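Local coordinates for glutamate--tRNA ligase, cytoplasmic (Saccharomyces cerevisiae, PDB 2HRA), which attaches glutamate to tRNA(Glu) after activating it with ATP, and is represented here by its N-terminal GST-like domain, which binds the cofactor Arc1p, at residues A64-A69 with N75-K80. Sequence-based numbering, arbitrary orientation.
Sequences AKLDDA and NKITSK
Leu66 lays its CD2 methyl on the backbone of helix 73-80, 3.8 Å from both Lys76 C and Ile77 N. It also touches Lys76 CB and Lys80 CD, and reaches Ile77 CG1 at 4.0 Å. Leu66 CG is anti to the backbone N (chi1 179°), which carries the branch out to the helix. Ala69 CB packs tightly on the aliphatic chain of Lys76, 3.4 Å from CD. Lys76 then bends at its last torsion (75°), and its NZ is hydrogen-bonded to the carbonyl of Glu71.

The one charged pair is loose. Asp67 OD2 and Lys80 NZ are 3.9 Å apart, a long salt bridge between side chains that cross at about a right angle. Asp67 OD2 lies nearer Lys80 CE, at 3.6 Å. Both residues have stronger polar partners on strand 21-26: Lys80 NZ is hydrogen-bonded to Ser21 OG, and Asp67 OD1 accepts a hydrogen bond from Thr22 N.

The contact ties the edge strand 64-66 and the type II' turn from Leu66 to Ala69 to helix 73-80 of the GST-like fold. No hydrogen bond links the two segments. Cohesion therefore rests mainly on Leu66 and Ala69 against the helix backbone, Ile77 and lysine methylenes, and the long charge pair probably adds little.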
loop_
_atom_site.group_PDB
_atom_site.type_symbol
_atom_site.label_atom_id
_atom_site.label_comp_id
_atom_site.label_asym_id
_atom_site.label_seq_id
_atom_site.Cartn_x
_atom_site.Cartn_y
_atom_site.Cartn_z
ATOM N N ALA A 64 1.561 11.728 -0.455
ATOM C CA ALA A 64 1.119 11.333 -1.777
ATOM C C ALA A 64 0.078 12.333 -2.260
ATOM O O ALA A 64 -0.602 12.998 -1.467
ATOM C CB ALA A 64 0.545 9.895 -1.732
ATOM N N LYS A 65 -0.037 12.460 -3.574
ATOM C CA LYS A 65 -0.974 13.386 -4.150
ATOM C C LYS A 65 -1.441 12.758 -5.465
ATOM O O LYS A 65 -0.625 12.290 -6.219
ATOM C CB LYS A 65 -0.203 14.676 -4.402
ATOM C CG LYS A 65 -0.965 15.941 -4.456
ATOM C CD LYS A 65 -0.074 16.982 -5.130
ATOM C CE LYS A 65 -0.343 18.369 -4.718
ATOM N NZ LYS A 65 0.606 19.219 -5.515
ATOM N N LEU A 66 -2.742 12.702 -5.708
ATOM C CA LEU A 66 -3.261 12.238 -6.997
ATOM C C LEU A 66 -3.779 13.450 -7.722
ATOM O O LEU A 66 -4.804 14.006 -7.329
ATOM C CB LEU A 66 -4.414 11.253 -6.827
ATOM C CG LEU A 66 -4.995 10.764 -8.161
ATOM C CD1 LEU A 66 -3.934 10.007 -8.945
ATOM C CD2 LEU A 66 -6.227 9.910 -7.926
ATOM N N ASP A 67 -3.090 13.821 -8.799
ATOM C CA ASP A 67 -3.343 15.066 -9.514
ATOM C C ASP A 67 -3.196 16.221 -8.493
ATOM O O ASP A 67 -2.093 16.466 -8.019
ATOM C CB ASP A 67 -4.669 14.990 -10.281
ATOM C CG ASP A 67 -4.622 13.951 -11.402
ATOM O OD1 ASP A 67 -3.560 13.819 -12.042
ATOM O OD2 ASP A 67 -5.634 13.251 -11.634
ATOM N N ASP A 68 -4.264 16.900 -8.115
ATOM C CA ASP A 68 -4.113 17.931 -7.076
ATOM C C ASP A 68 -4.646 17.497 -5.715
ATOM O O ASP A 68 -4.521 18.243 -4.720
ATOM C CB ASP A 68 -4.737 19.230 -7.540
ATOM C CG ASP A 68 -3.941 19.864 -8.683
ATOM O OD1 ASP A 68 -2.688 19.712 -8.703
ATOM O OD2 ASP A 68 -4.555 20.508 -9.556
ATOM N N ALA A 69 -5.197 16.287 -5.653
ATOM C CA ALA A 69 -5.847 15.812 -4.439
ATOM C C ALA A 69 -4.817 15.268 -3.465
ATOM O O ALA A 69 -4.079 14.371 -3.814
ATOM C CB ALA A 69 -6.869 14.736 -4.760
ATOM N N ASN A 75 -8.196 6.004 -1.841
ATOM C CA ASN A 75 -9.551 5.814 -2.320
ATOM C C ASN A 75 -9.842 6.545 -3.626
ATOM O O ASN A 75 -10.696 6.115 -4.413
ATOM C CB ASN A 75 -10.549 6.248 -1.269
ATOM C CG ASN A 75 -10.706 5.230 -0.159
ATOM O OD1 ASN A 75 -10.789 4.023 -0.401
ATOM N ND2 ASN A 75 -10.774 5.719 1.073
ATOM N N LYS A 76 -9.167 7.668 -3.832
ATOM C CA LYS A 76 -9.300 8.387 -5.066
ATOM C C LYS A 76 -8.701 7.586 -6.223
ATOM O O LYS A 76 -9.262 7.577 -7.297
ATOM C CB LYS A 76 -8.696 9.791 -4.945
ATOM C CG LYS A 76 -9.503 10.707 -4.028
ATOM C CD LYS A 76 -8.996 12.136 -4.022
ATOM C CE LYS A 76 -10.095 13.119 -3.629
ATOM N NZ LYS A 76 -10.419 13.115 -2.179
ATOM N N ILE A 77 -7.598 6.872 -6.007
ATOM C CA ILE A 77 -7.024 6.059 -7.099
ATOM C C ILE A 77 -8.007 4.944 -7.480
ATOM O O ILE A 77 -8.317 4.673 -8.652
ATOM C CB ILE A 77 -5.688 5.441 -6.667
ATOM C CG1 ILE A 77 -4.674 6.543 -6.331
ATOM C CG2 ILE A 77 -5.142 4.485 -7.760
ATOM C CD1 ILE A 77 -3.472 6.021 -5.561
ATOM N N THR A 78 -8.540 4.372 -6.423
ATOM C CA THR A 78 -9.371 3.200 -6.410
ATOM C C THR A 78 -10.715 3.451 -7.112
ATOM O O THR A 78 -11.174 2.607 -7.859
ATOM C CB THR A 78 -9.524 2.807 -4.944
ATOM O OG1 THR A 78 -8.563 1.769 -4.634
ATOM C CG2 THR A 78 -10.933 2.501 -4.577
ATOM N N SER A 79 -11.290 4.624 -6.874
ATOM C CA SER A 79 -12.571 5.026 -7.437
ATOM C C SER A 79 -12.420 5.574 -8.857
ATOM O O SER A 79 -13.312 5.403 -9.714
ATOM C CB SER A 79 -13.203 6.067 -6.512
ATOM O OG SER A 79 -14.297 6.685 -7.149
ATOM N N LYS A 80 -11.292 6.232 -9.103
ATOM C CA LYS A 80 -10.946 6.728 -10.433
ATOM C C LYS A 80 -10.709 5.559 -11.369
ATOM O O LYS A 80 -11.125 5.597 -12.535
ATOM C CB LYS A 80 -9.676 7.563 -10.366
ATOM C CG LYS A 80 -9.428 8.477 -11.541
ATOM C CD LYS A 80 -8.005 9.030 -11.436
ATOM C CE LYS A 80 -7.887 10.456 -11.879
ATOM N NZ LYS A 80 -7.979 10.584 -13.362
#